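PDB 6IV9: Cas13d from uncultured Ruminococcus sp, which binds CRISPR RNA and, as a Cas13d effector with two HEPN domains, matures that RNA and cleaves target RNA in its active form. Local coordinates for residues Ala823-Ala827 / His828-Val832; Leu183-Tyr186 / Val187-Val191; Ser850-His853 / Tyr854-Arg858; Ile747-His750 / Cys751-Asp755; Val284-Ile287 / Ala288-Val291. The protein carries 2 engineered substitutions. All coordinates share one frame; numbering follows the deposited sequence.

How the contacts relate
Two RxxxxH motifs, the HEPN signature, lie here. Contact 1 spans one, Ala-823 to His-828; contact 5 holds the arginine position of the other, Ala-288, with His-293 beyond it and bonded through its N to Glu-753 of contact 4. Both alanines are engineered. Centres of contacts 1 and 5 lie about 18 Å apart, consistent with a composite nuclease site. Contact 2 packs against contact 5 (centres about 9 Å apart) and contact 1 (about 12 Å). Contact 4 touches contacts 1 and 2, meets contact 5 through His-750 ND1, 2.8 Å from Val-291 O, and has its nearest atom about 3 Å from the RNA. Contact 3 flanks contact 1, Met-856 SD 3.4 Å from Cys-825 CB.

Contact 1: residues Ala823-Ala827 / His828-Val832; sequences ANCIA and HLTVV. Engineered in segment 823-827: Ala-823 (natural residue Arg).
The imidazole of His-828 carries the backbone oxygen of Asn-824 over one face, 3.1 Å above the ring plane and displaced toward the rim, while the carbonyl carbon of Ala-827 approaches obliquely. Elsewhere the ring stacks with Tyr-206. Because CG stands beside the backbone N (chi1 -57°), the ring folds back along the helix it has just left, and its CG rests 3.2 Å from Asn-824 O. That same oxygen accepts the backbone N-H of His-828 at 3.0 Å, so one carbonyl both receives a bond and props the ring.

The turn is a Schellman motif that closes helix 816-827. Leu-829, with a positive phi of 55°, is its C-prime residue. Thr-830 N donates to Cys-825 O at 3.1 Å, almost straight at 167° and in the carbonyl plane, and Leu-829 N adds a weak bond to Ile-826 O. Water 1 donates a hydrogen bond to Cys-825 O (2.9 Å) and accepts one from Val-831 N (3.1 Å), stitching the finished helix to the next short one. Beside these bonds, Cys-825 CB and Thr-830 CB touch at 3.9 Å. The Leu-829 side chain packs on helices 168-197 and 713-760.

Ala-823, an engineered replacement of arginine, and His-828 occupy the ends of the RxxxxH HEPN motif, in which the histidine is probably catalytic. With its backbone N-H committed to the last turn and its ring laid over a carbonyl oxygen, the helix terminus probably helps, alongside the Tyr-206 stack, to position this histidine.

Contact 2: residues Leu183-Tyr186 / Val187-Val191; sequences LAVY and VTNIV
Thr-188 closes tightly on Ala-184 one turn back in helix 168-197, a long helix that packs against the motif-bearing helix 267-291. The motif is the classic hydroxyl-to-backbone bond of a helical threonine: OG1, set beside its own backbone N (chi1 -66°), donates to Ala-184 O at 2.8 Å. The backbone N of Thr-188 donates to the same oxygen at 3.2 Å. The two donors arrive from opposite faces of the carbonyl plane, the amide well above it, so a single buried acceptor is gripped twice.

Val-187 is equally close. Its N-H bonds Leu-183 O, and its CG2, in the crowded position between N and carbonyl carbon, comes within 3.2 Å of that same Leu-183 O.

Closeness thus belongs to the backbone oxygens. The looser part is made by the side chains of Val-185, Tyr-186 and Asn-189, and even it is buried rather than open to solvent. Val-185 and Asn-189 run side by side, CG1 to ND2 at 4.1 Å, and Asn-189 ND2 approaches the Tyr-186 ring obliquely, 4.3 Å from CD1. Val-185 CG1 sits over the centre of one face of that ring, 4.0 Å above its plane, while the Tyr-186 hydroxyl is bonded to Asp-516 of helix 511-535. The backbone oxygen of Tyr-186, by contrast, is closely covered: Ile-190 lays its CG1 3.1 Å from Tyr-186 O.

Contact 3: residues Ser850-His853 / Tyr854-Arg858; sequences SIYH and YVMQR
Tyr-852 and Met-856 lie side by side and point the same way, each with CG anti to the backbone N (chi1 177° in both). From there the methionine bends at chi2 and chi3, swinging its methyl back to the phenol end of the ring. CE reaches Tyr-852 OH at 3.2 Å and CZ at 3.7 Å, neither squarely over the face nor at the edge. The hydroxyl itself is bonded to Asn-742.

His-853 is turned across its neighbour: Tyr-852 CD2 stands over the centre of the imidazole, 3.7 Å above it, and His-853 CE1 meets the tyrosine edge in plane. NE2 bonds Tyr-745 OH. The second nitrogen, ND1, shares water 2 with Gln-857, the water lying 2.8 Å from His-853 ND1 and 3.0 Å from Gln-857 NE2, a bridge from one helical turn to the next. Gln-857 OE1 accepts from Thr-886 N.

The pairs Tyr-852/Met-856, His-853/Gln-857 and Tyr-854/Arg-858 follow the i to i+4 pattern of helix 848-861, which packs on the motif-bearing helix 816-827. Its backbone bonds are regular, with Val-855 N to Ile-851 O nearly linear at 176°.

A third direction is taken by Tyr-854, whose ring face lies beneath Arg-858 CG, 3.5 Å above the plane and toward the rim. The arginine curls round so that NH1 donates to Tyr-854 OH at 2.9 Å, the oxygen lying in the guanidinium plane, and the same NH1 forms a salt bridge with Asp-841.

Contact 4: residues Ile747-His750 / Cys751-Asp755; sequences IAIH and CLERD
A chi1 of 160° carries the His-750 ring away from its own backbone N and brings it beside Cys-751 and near Arg-754, while a bend at chi3 (80°) of Arg-754 turns the guanidinium back to meet it. The two never touch at their polar ends. Water 3 lies between them, in the plane of both groups, 2.8 Å from His-750 NE2 and 2.9 Å from Arg-754 NH1, from which it accepts a hydrogen bond.

The remaining nitrogens of Arg-754 hold the adjacent carboxylate. NE and NH2 form a side-on grip on Asp-755 OD1, at 2.8 Å and 2.9 Å, with that oxygen in the guanidinium plane. NE meets it from above the carboxylate plane and NH2 close to it, on the syn side. This salt bridge, the water and Cys-751 CB over one guanidinium face together should fix the rotation of the arginine.

Cys-751 places its sulfur beside the histidine, SG 4.0 Å from CD2 and obliquely placed against the ring, while Ile-747 CG2 packs on SG at 4.1 Å. Ile-749 and Glu-753 cross at an angle, CG2 to OE2 4.0 Å, and the carboxylate reaches on through OE1 to the backbone N of His-293. His-750 ND1 hydrogen-bonds Val-291 O.

These neighbouring and i to i+4 pairs lie well inside the long helix 713-760. Ile-747 packs on an RNA phosphate and, with His-750 and Arg-754, on helix 168-197; Ile-749 faces helix 816-827, and Ala-748 and Cys-751 meet helix 901-908.

Contact 5: residues Val284-Ile287 / Ala288-Val291; sequences VGQI and AQCV. Engineered in segment 288-291: Ala-288 (natural residue Arg).
Ile-287 O is gripped by two backbone amides at once: Cys-290 N donates at 2.9 Å and Val-291 N, more weakly, at 3.2 Å. The first bond is of the i to i+3 kind and comes from well above the carbonyl plane, 62° out of it, so it uses no lone-pair direction. Cys-290 N also makes a weak, bent bond to Gln-286 O, the i to i+4 partner of a regular helix. Such sharing marks the tightening of the last turn, where helix 267-291 ends.

Side chains also rest on backbone oxygens. In Val-291, chi1 of -66° sets CG1 anti to the carbonyl carbon and puts CG2 between N and carbonyl carbon, which brings the CG2 methyl to 3.4 Å from Ile-287 O. Gln-289 runs extended past Gly-285, its CG 3.4 Å from Gly-285 O. The engineered Ala-288, arginine in the natural protein, brings CB to the same oxygen at 3.4 Å.

Gln-286 leaves with CG anti to the backbone N and bends at chi2 (73°), so its amide swings over the last turn and NE2 comes to 3.4 Å from Cys-290 SG. The amide is held from outside, OE1 by Arg-216 and NE2 by Asp-302.

Ala-288 stands at the arginine position of an RxxxxH HEPN motif, whose histidine, His-293, follows just beyond the helix. While Ala-288 and Gln-289 keep ordinary helical bonds, Cys-290 and Val-291 share the Ile-287 carbonyl, and this sharing probably shapes the way the chain leaves the helix for that histidine.

Contact 1: residues Ala823-Ala827 / His828-Val832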
loop_
_atom_site.group_PDB
_atom_site.type_symbol
_atom_site.label_atom_id
_atom_site.label_comp_id
_atom_site.label_asym_id
_atom_site.label_seq_id
_atom_site.Cartn_x
_atom_site.Cartn_y
_atom_site.Cartn_z
ATOM N N ALA A 823 -8.287 14.114 15.711
ATOM C CA ALA A 823 -8.982 13.146 14.841
ATOM C C ALA A 823 -9.298 13.801 13.497
ATOM O O ALA A 823 -9.135 13.153 12.491
ATOM C CB ALA A 823 -10.230 12.657 15.516
ATOM N N ASN A 824 -9.756 15.045 13.517
ATOM C CA ASN A 824 -10.082 15.772 12.269
ATOM C C ASN A 824 -8.816 15.995 11.437
ATOM O O ASN A 824 -8.866 15.814 10.252
ATOM C CB ASN A 824 -10.806 17.080 12.578
ATOM C CG ASN A 824 -12.188 16.855 13.144
ATOM O OD1 ASN A 824 -12.778 15.806 12.955
ATOM N ND2 ASN A 824 -12.715 17.834 13.850
ATOM N N CYS A 825 -7.729 16.392 12.076
ATOM C CA CYS A 825 -6.466 16.647 11.355
ATOM C C CYS A 825 -5.965 15.344 10.728
ATOM O O CYS A 825 -5.463 15.386 9.646
ATOM C CB CYS A 825 -5.412 17.188 12.306
ATOM S SG CYS A 825 -5.705 18.897 12.826
ATOM N N ILE A 826 -6.079 14.238 11.451
ATOM C CA ILE A 826 -5.624 12.926 10.917
ATOM C C ILE A 826 -6.461 12.557 9.693
ATOM O O ILE A 826 -5.902 12.273 8.677
ATOM C CB ILE A 826 -5.737 11.866 12.027
ATOM C CG1 ILE A 826 -4.719 12.124 13.140
ATOM C CG2 ILE A 826 -5.632 10.466 11.457
ATOM C CD1 ILE A 826 -4.991 11.391 14.416
ATOM N N ALA A 827 -7.773 12.644 9.817
ATOM C CA ALA A 827 -8.696 12.292 8.720
ATOM C C ALA A 827 -8.500 13.188 7.490
ATOM O O ALA A 827 -8.741 12.712 6.421
ATOM C CB ALA A 827 -10.113 12.329 9.204
ATOM N N HIS A 828 -8.112 14.442 7.669
ATOM C CA HIS A 828 -8.028 15.382 6.525
ATOM C C HIS A 828 -6.605 15.601 6.026
ATOM O O HIS A 828 -6.430 16.494 5.231
ATOM C CB HIS A 828 -8.653 16.711 6.927
ATOM C CG HIS A 828 -10.056 16.546 7.374
ATOM N ND1 HIS A 828 -10.701 17.465 8.131
ATOM C CD2 HIS A 828 -10.932 15.553 7.165
ATOM C CE1 HIS A 828 -11.917 17.046 8.374
ATOM N NE2 HIS A 828 -12.078 15.885 7.803
ATOM N N LEU A 829 -5.640 14.865 6.560
ATOM C CA LEU A 829 -4.222 15.033 6.161
ATOM C C LEU A 829 -3.793 16.493 6.328
ATOM O O LEU A 829 -3.049 16.975 5.528
ATOM C CB LEU A 829 -3.994 14.518 4.740
ATOM C CG LEU A 829 -3.731 13.020 4.670
ATOM C CD1 LEU A 829 -4.983 12.240 4.984
ATOM C CD2 LEU A 829 -3.159 12.605 3.334
ATOM N N THR A 830 -4.200 17.111 7.429
ATOM C CA THR A 830 -3.892 18.532 7.720
ATOM C C THR A 830 -2.383 18.753 7.811
ATOM O O THR A 830 -1.922 19.783 7.400
ATOM C CB THR A 830 -4.581 18.985 9.004
ATOM O OG1 THR A 830 -5.957 18.720 8.799
ATOM C CG2 THR A 830 -4.335 20.442 9.305
ATOM N N VAL A 831 -1.653 17.786 8.328
ATOM C CA VAL A 831 -0.190 17.972 8.463
ATOM C C VAL A 831 0.396 18.164 7.069
ATOM O O VAL A 831 1.258 18.980 6.915
ATOM C CB VAL A 831 0.441 16.762 9.162
ATOM C CG1 VAL A 831 1.936 16.719 8.969
ATOM C CG2 VAL A 831 0.075 16.714 10.631
ATOM N N VAL A 832 -0.019 17.343 6.121
ATOM C CA VAL A 832 0.503 17.474 4.737
ATOM C C VAL A 832 0.009 18.781 4.136
ATOM O O VAL A 832 0.784 19.495 3.566
ATOM C CB VAL A 832 0.138 16.271 3.861
ATOM C CG1 VAL A 832 0.667 16.462 2.459
ATOM C CG2 VAL A 832 0.693 15.011 4.472
HETATM O O HOH W 1 -2.606 14.997 9.263
#

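Contact 2: residues Leu183-Tyr186 / Val187-Val191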
loop_
_atom_site.group_PDB
_atom_site.type_symbol
_atom_site.label_atom_id
_atom_site.label_comp_id
_atom_site.label_asym_id
_atom_site.label_seq_id
_atom_site.Cartn_x
_atom_site.Cartn_y
_atom_site.Cartn_z
ATOM N N LEU A 183 -8.089 -0.653 3.999
ATOM C CA LEU A 183 -9.037 0.121 3.162
ATOM C C LEU A 183 -9.257 1.503 3.784
ATOM O O LEU A 183 -9.381 2.440 3.047
ATOM C CB LEU A 183 -10.348 -0.640 3.004
ATOM C CG LEU A 183 -10.288 -1.819 2.049
ATOM C CD1 LEU A 183 -11.574 -2.614 2.111
ATOM C CD2 LEU A 183 -9.998 -1.355 0.639
ATOM N N ALA A 184 -9.284 1.577 5.110
ATOM C CA ALA A 184 -9.485 2.864 5.802
ATOM C C ALA A 184 -8.339 3.820 5.447
ATOM O O ALA A 184 -8.590 4.985 5.236
ATOM C CB ALA A 184 -9.573 2.642 7.279
ATOM N N VAL A 185 -7.118 3.315 5.398
ATOM C CA VAL A 185 -5.972 4.189 5.038
ATOM C C VAL A 185 -6.133 4.706 3.604
ATOM O O VAL A 185 -6.063 5.877 3.406
ATOM C CB VAL A 185 -4.664 3.389 5.141
ATOM C CG1 VAL A 185 -3.528 4.107 4.453
ATOM C CG2 VAL A 185 -4.306 3.032 6.566
ATOM N N TYR A 186 -6.349 3.813 2.651
ATOM C CA TYR A 186 -6.435 4.222 1.226
ATOM C C TYR A 186 -7.646 5.098 0.907
ATOM O O TYR A 186 -7.484 6.021 0.173
ATOM C CB TYR A 186 -6.080 3.071 0.286
ATOM C CG TYR A 186 -4.622 2.763 0.437
ATOM C CD1 TYR A 186 -3.666 3.619 -0.064
ATOM C CD2 TYR A 186 -4.207 1.707 1.211
ATOM C CE1 TYR A 186 -2.324 3.386 0.134
ATOM C CE2 TYR A 186 -2.868 1.444 1.400
ATOM C CZ TYR A 186 -1.922 2.289 0.868
ATOM O OH TYR A 186 -0.609 2.054 1.090
ATOM N N VAL A 187 -8.824 4.782 1.427
ATOM C CA VAL A 187 -9.981 5.676 1.136
ATOM C C VAL A 187 -9.729 7.049 1.759
ATOM O O VAL A 187 -10.108 8.026 1.178
ATOM C CB VAL A 187 -11.348 5.094 1.521
ATOM C CG1 VAL A 187 -11.653 3.844 0.727
ATOM C CG2 VAL A 187 -11.483 4.860 2.999
ATOM N N THR A 188 -9.117 7.085 2.930
ATOM C CA THR A 188 -8.849 8.397 3.548
ATOM C C THR A 188 -7.919 9.189 2.627
ATOM O O THR A 188 -8.185 10.329 2.372
ATOM C CB THR A 188 -8.254 8.240 4.950
ATOM O OG1 THR A 188 -9.230 7.658 5.795
ATOM C CG2 THR A 188 -7.814 9.563 5.533
ATOM N N ASN A 189 -6.873 8.552 2.131
ATOM C CA ASN A 189 -5.921 9.242 1.232
ATOM C C ASN A 189 -6.612 9.663 -0.071
ATOM O O ASN A 189 -6.366 10.750 -0.518
ATOM C CB ASN A 189 -4.713 8.363 0.933
ATOM C CG ASN A 189 -3.820 8.190 2.135
ATOM O OD1 ASN A 189 -4.011 8.837 3.132
ATOM N ND2 ASN A 189 -2.844 7.319 2.035
ATOM N N ILE A 190 -7.404 8.784 -0.665
ATOM C CA ILE A 190 -8.069 9.109 -1.960
ATOM C C ILE A 190 -9.036 10.285 -1.781
ATOM O O ILE A 190 -9.026 11.178 -2.579
ATOM C CB ILE A 190 -8.792 7.874 -2.526
ATOM C CG1 ILE A 190 -7.817 6.747 -2.862
ATOM C CG2 ILE A 190 -9.646 8.283 -3.708
ATOM C CD1 ILE A 190 -8.475 5.448 -3.218
ATOM N N VAL A 191 -9.823 10.274 -0.722
ATOM C CA VAL A 191 -10.789 11.381 -0.503
ATOM C C VAL A 191 -10.008 12.689 -0.343
ATOM O O VAL A 191 -10.441 13.691 -0.851
ATOM C CB VAL A 191 -11.673 11.092 0.719
ATOM C CG1 VAL A 191 -12.480 12.302 1.122
ATOM C CG2 VAL A 191 -12.575 9.908 0.473
#

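Contact 3: residues Ser850-His853 / Tyr854-Arg858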
loop_
_atom_site.group_PDB
_atom_site.type_symbol
_atom_site.label_atom_id
_atom_site.label_comp_id
_atom_site.label_asym_id
_atom_site.label_seq_id
_atom_site.Cartn_x
_atom_site.Cartn_y
_atom_site.Cartn_z
ATOM N N SER A 850 9.115 13.236 14.110
ATOM C CA SER A 850 9.198 14.567 14.766
ATOM C C SER A 850 8.626 15.675 13.878
ATOM O O SER A 850 8.066 16.593 14.404
ATOM C CB SER A 850 10.540 14.895 15.339
ATOM O OG SER A 850 11.528 14.734 14.380
ATOM N N ILE A 851 8.824 15.596 12.571
ATOM C CA ILE A 851 8.239 16.645 11.699
ATOM C C ILE A 851 6.721 16.570 11.798
ATOM O O ILE A 851 6.107 17.562 11.995
ATOM C CB ILE A 851 8.675 16.454 10.242
ATOM C CG1 ILE A 851 10.181 16.617 10.075
ATOM C CG2 ILE A 851 7.895 17.373 9.331
ATOM C CD1 ILE A 851 10.679 16.228 8.722
ATOM N N TYR A 852 6.178 15.371 11.700
ATOM C CA TYR A 852 4.711 15.215 11.686
ATOM C C TYR A 852 4.103 15.743 12.983
ATOM O O TYR A 852 3.166 16.484 12.936
ATOM C CB TYR A 852 4.407 13.723 11.573
ATOM C CG TYR A 852 2.948 13.373 11.626
ATOM C CD1 TYR A 852 2.186 13.324 10.478
ATOM C CD2 TYR A 852 2.333 13.065 12.813
ATOM C CE1 TYR A 852 0.845 13.003 10.513
ATOM C CE2 TYR A 852 0.994 12.744 12.869
ATOM C CZ TYR A 852 0.244 12.716 11.717
ATOM O OH TYR A 852 -1.060 12.387 11.786
ATOM N N HIS A 853 4.658 15.338 14.110
ATOM C CA HIS A 853 4.120 15.775 15.421
ATOM C C HIS A 853 4.292 17.288 15.625
ATOM O O HIS A 853 3.413 17.897 16.192
ATOM C CB HIS A 853 4.594 14.843 16.529
ATOM C CG HIS A 853 3.876 13.543 16.473
ATOM N ND1 HIS A 853 2.543 13.440 16.703
ATOM C CD2 HIS A 853 4.292 12.309 16.151
ATOM C CE1 HIS A 853 2.177 12.200 16.559
ATOM N NE2 HIS A 853 3.216 11.499 16.211
ATOM N N TYR A 854 5.408 17.854 15.193
ATOM C CA TYR A 854 5.541 19.314 15.382
ATOM C C TYR A 854 4.460 20.044 14.579
ATOM O O TYR A 854 3.774 20.864 15.110
ATOM C CB TYR A 854 6.931 19.804 14.987
ATOM C CG TYR A 854 7.007 21.301 15.083
ATOM C CD1 TYR A 854 7.167 21.917 16.307
ATOM C CD2 TYR A 854 6.833 22.105 13.972
ATOM C CE1 TYR A 854 7.182 23.290 16.421
ATOM C CE2 TYR A 854 6.844 23.482 14.066
ATOM C CZ TYR A 854 7.021 24.074 15.298
ATOM O OH TYR A 854 7.025 25.420 15.410
ATOM N N VAL A 855 4.304 19.693 13.316
ATOM C CA VAL A 855 3.283 20.352 12.461
ATOM C C VAL A 855 1.900 20.075 13.044
ATOM O O VAL A 855 1.113 20.976 13.128
ATOM C CB VAL A 855 3.387 19.879 11.000
ATOM C CG1 VAL A 855 2.274 20.436 10.144
ATOM C CG2 VAL A 855 4.742 20.183 10.401
ATOM N N MET A 856 1.659 18.850 13.477
ATOM C CA MET A 856 0.330 18.506 14.030
ATOM C C MET A 856 0.052 19.361 15.267
ATOM O O MET A 856 -1.027 19.864 15.372
ATOM C CB MET A 856 0.280 17.033 14.434
ATOM C CG MET A 856 -1.026 16.638 15.061
ATOM S SD MET A 856 -2.437 16.671 13.959
ATOM C CE MET A 856 -2.151 15.170 13.032
ATOM N N GLN A 857 1.021 19.491 16.159
ATOM C CA GLN A 857 0.842 20.280 17.402
ATOM C C GLN A 857 0.591 21.752 17.055
ATOM O O GLN A 857 -0.209 22.366 17.702
ATOM C CB GLN A 857 1.998 20.004 18.357
ATOM C CG GLN A 857 1.958 18.592 18.902
ATOM C CD GLN A 857 3.131 18.177 19.746
ATOM O OE1 GLN A 857 3.941 18.988 20.152
ATOM N NE2 GLN A 857 3.216 16.891 20.011
ATOM N N ARG A 858 1.287 22.280 16.063
ATOM C CA ARG A 858 1.046 23.681 15.648
ATOM C C ARG A 858 -0.382 23.815 15.119
ATOM O O ARG A 858 -1.011 24.793 15.409
ATOM C CB ARG A 858 2.080 24.109 14.610
ATOM C CG ARG A 858 3.472 24.300 15.185
ATOM C CD ARG A 858 3.559 25.450 16.166
ATOM N NE ARG A 858 3.013 26.666 15.613
ATOM C CZ ARG A 858 3.696 27.535 14.899
ATOM N NH1 ARG A 858 4.968 27.331 14.629
ATOM N NH2 ARG A 858 3.105 28.610 14.440
HETATM O O HOH W 2 1.234 15.223 18.450
#

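Contact 4: residues Ile747-His750 / Cys751-Asp755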
loop_
_atom_site.group_PDB
_atom_site.type_symbol
_atom_site.label_atom_id
_atom_site.label_comp_id
_atom_site.label_asym_id
_atom_site.label_seq_id
_atom_site.Cartn_x
_atom_site.Cartn_y
_atom_site.Cartn_z
ATOM N N ILE A 747 -5.249 4.546 10.919
ATOM C CA ILE A 747 -5.588 3.176 11.401
ATOM C C ILE A 747 -6.049 3.293 12.858
ATOM O O ILE A 747 -7.021 2.679 13.217
ATOM C CB ILE A 747 -4.365 2.252 11.277
ATOM C CG1 ILE A 747 -4.001 1.979 9.818
ATOM C CG2 ILE A 747 -4.566 0.980 12.067
ATOM C CD1 ILE A 747 -2.690 1.282 9.648
ATOM N N ALA A 748 -5.369 4.121 13.637
ATOM C CA ALA A 748 -5.737 4.261 15.057
ATOM C C ALA A 748 -7.178 4.780 15.188
ATOM O O ALA A 748 -7.911 4.254 16.004
ATOM C CB ALA A 748 -4.748 5.164 15.733
ATOM N N ILE A 749 -7.559 5.781 14.399
ATOM C CA ILE A 749 -8.941 6.341 14.449
ATOM C C ILE A 749 -9.950 5.281 14.001
ATOM O O ILE A 749 -10.955 5.106 14.653
ATOM C CB ILE A 749 -9.052 7.589 13.557
ATOM C CG1 ILE A 749 -8.271 8.768 14.128
ATOM C CG2 ILE A 749 -10.504 7.937 13.311
ATOM C CD1 ILE A 749 -8.739 9.213 15.465
ATOM N N HIS A 750 -9.646 4.589 12.918
ATOM C CA HIS A 750 -10.569 3.552 12.406
ATOM C C HIS A 750 -10.800 2.493 13.489
ATOM O O HIS A 750 -11.924 2.136 13.717
ATOM C CB HIS A 750 -9.943 2.904 11.173
ATOM C CG HIS A 750 -10.522 1.575 10.850
ATOM N ND1 HIS A 750 -11.689 1.443 10.187
ATOM C CD2 HIS A 750 -10.112 0.330 11.131
ATOM C CE1 HIS A 750 -11.970 0.183 10.055
ATOM N NE2 HIS A 750 -11.030 -0.514 10.620
ATOM N N CYS A 751 -9.733 2.039 14.130
ATOM C CA CYS A 751 -9.821 1.007 15.193
ATOM C C CYS A 751 -10.579 1.508 16.424
ATOM O O CYS A 751 -11.310 0.727 16.994
ATOM C CB CYS A 751 -8.437 0.529 15.560
ATOM S SG CYS A 751 -7.716 -0.422 14.208
ATOM N N LEU A 752 -10.346 2.755 16.816
ATOM C CA LEU A 752 -11.047 3.326 17.988
ATOM C C LEU A 752 -12.550 3.360 17.707
ATOM O O LEU A 752 -13.292 2.938 18.545
ATOM C CB LEU A 752 -10.519 4.737 18.235
ATOM C CG LEU A 752 -11.292 5.558 19.261
ATOM C CD1 LEU A 752 -11.309 4.881 20.609
ATOM C CD2 LEU A 752 -10.725 6.955 19.382
ATOM N N GLU A 753 -12.960 3.839 16.539
ATOM C CA GLU A 753 -14.407 3.868 16.231
ATOM C C GLU A 753 -14.959 2.433 16.204
ATOM O O GLU A 753 -16.003 2.188 16.762
ATOM C CB GLU A 753 -14.639 4.516 14.869
ATOM C CG GLU A 753 -14.223 5.961 14.784
ATOM C CD GLU A 753 -14.663 6.625 13.490
ATOM O OE1 GLU A 753 -15.158 5.933 12.625
ATOM O OE2 GLU A 753 -14.503 7.815 13.363
ATOM N N ARG A 754 -14.244 1.523 15.564
ATOM C CA ARG A 754 -14.685 0.115 15.470
ATOM C C ARG A 754 -14.755 -0.520 16.865
ATOM O O ARG A 754 -15.743 -1.135 17.176
ATOM C CB ARG A 754 -13.647 -0.623 14.626
ATOM C CG ARG A 754 -13.782 -2.136 14.606
ATOM C CD ARG A 754 -12.508 -2.819 14.162
ATOM N NE ARG A 754 -11.544 -2.912 15.227
ATOM C CZ ARG A 754 -10.287 -3.249 15.073
ATOM N NH1 ARG A 754 -9.837 -3.542 13.876
ATOM N NH2 ARG A 754 -9.481 -3.306 16.108
ATOM N N ASP A 755 -13.707 -0.352 17.655
ATOM C CA ASP A 755 -13.598 -0.931 19.018
ATOM C C ASP A 755 -14.666 -0.327 19.935
ATOM O O ASP A 755 -15.260 -1.057 20.687
ATOM C CB ASP A 755 -12.164 -0.847 19.536
ATOM C CG ASP A 755 -11.166 -1.649 18.715
ATOM O OD1 ASP A 755 -11.582 -2.559 18.032
ATOM O OD2 ASP A 755 -9.997 -1.353 18.783
HETATM O O HOH W 3 -10.921 -3.255 11.181
#

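Contact 5: residues Val284-Ile287 / Ala288-Val291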
loop_
_atom_site.group_PDB
_atom_site.type_symbol
_atom_site.label_atom_id
_atom_site.label_comp_id
_atom_site.label_asym_id
_atom_site.label_seq_id
_atom_site.Cartn_x
_atom_site.Cartn_y
_atom_site.Cartn_z
ATOM N N VAL A 284 -16.064 5.112 -3.938
ATOM C CA VAL A 284 -15.045 5.485 -2.924
ATOM C C VAL A 284 -15.779 6.018 -1.695
ATOM O O VAL A 284 -15.436 5.636 -0.614
ATOM C CB VAL A 284 -14.074 6.532 -3.492
ATOM C CG1 VAL A 284 -13.285 7.212 -2.399
ATOM C CG2 VAL A 284 -13.141 5.929 -4.516
ATOM N N GLY A 285 -16.793 6.845 -1.894
ATOM C CA GLY A 285 -17.567 7.394 -0.771
ATOM C C GLY A 285 -18.261 6.298 0.017
ATOM O O GLY A 285 -18.285 6.373 1.226
ATOM N N GLN A 286 -18.801 5.312 -0.678
ATOM C CA GLN A 286 -19.508 4.184 -0.029
ATOM C C GLN A 286 -18.530 3.391 0.843
ATOM O O GLN A 286 -18.871 3.058 1.956
ATOM C CB GLN A 286 -20.170 3.322 -1.097
ATOM C CG GLN A 286 -20.473 1.904 -0.656
ATOM C CD GLN A 286 -21.626 1.809 0.308
ATOM O OE1 GLN A 286 -22.423 2.712 0.448
ATOM N NE2 GLN A 286 -21.707 0.686 0.988
ATOM N N ILE A 287 -17.326 3.142 0.342
ATOM C CA ILE A 287 -16.316 2.395 1.133
ATOM C C ILE A 287 -15.978 3.213 2.378
ATOM O O ILE A 287 -15.917 2.656 3.438
ATOM C CB ILE A 287 -15.071 2.063 0.299
ATOM C CG1 ILE A 287 -15.421 1.190 -0.905
ATOM C CG2 ILE A 287 -14.037 1.400 1.174
ATOM C CD1 ILE A 287 -14.325 1.076 -1.910
ATOM N N ALA A 288 -15.858 4.524 2.226
ATOM C CA ALA A 288 -15.529 5.409 3.359
ATOM C C ALA A 288 -16.616 5.301 4.427
ATOM O O ALA A 288 -16.294 5.245 5.576
ATOM C CB ALA A 288 -15.365 6.818 2.881
ATOM N N GLN A 289 -17.869 5.184 4.008
ATOM C CA GLN A 289 -19.024 5.084 4.937
ATOM C C GLN A 289 -19.053 3.729 5.649
ATOM O O GLN A 289 -19.816 3.590 6.572
ATOM C CB GLN A 289 -20.322 5.368 4.191
ATOM C CG GLN A 289 -20.457 6.812 3.760
ATOM C CD GLN A 289 -21.572 6.971 2.760
ATOM O OE1 GLN A 289 -22.594 6.321 2.841
ATOM N NE2 GLN A 289 -21.366 7.824 1.787
ATOM N N CYS A 290 -18.316 2.754 5.144
ATOM C CA CYS A 290 -18.285 1.410 5.750
ATOM C C CYS A 290 -17.131 1.245 6.731
ATOM O O CYS A 290 -17.217 0.356 7.528
ATOM C CB CYS A 290 -18.116 0.358 4.674
ATOM S SG CYS A 290 -19.578 0.209 3.630
ATOM N N VAL A 291 -16.072 2.033 6.600
ATOM C CA VAL A 291 -14.903 1.870 7.504
ATOM C C VAL A 291 -14.777 3.034 8.488
ATOM O O VAL A 291 -13.896 2.971 9.314
ATOM C CB VAL A 291 -13.621 1.659 6.688
ATOM C CG1 VAL A 291 -13.659 0.349 5.938
ATOM C CG2 VAL A 291 -13.404 2.799 5.728
#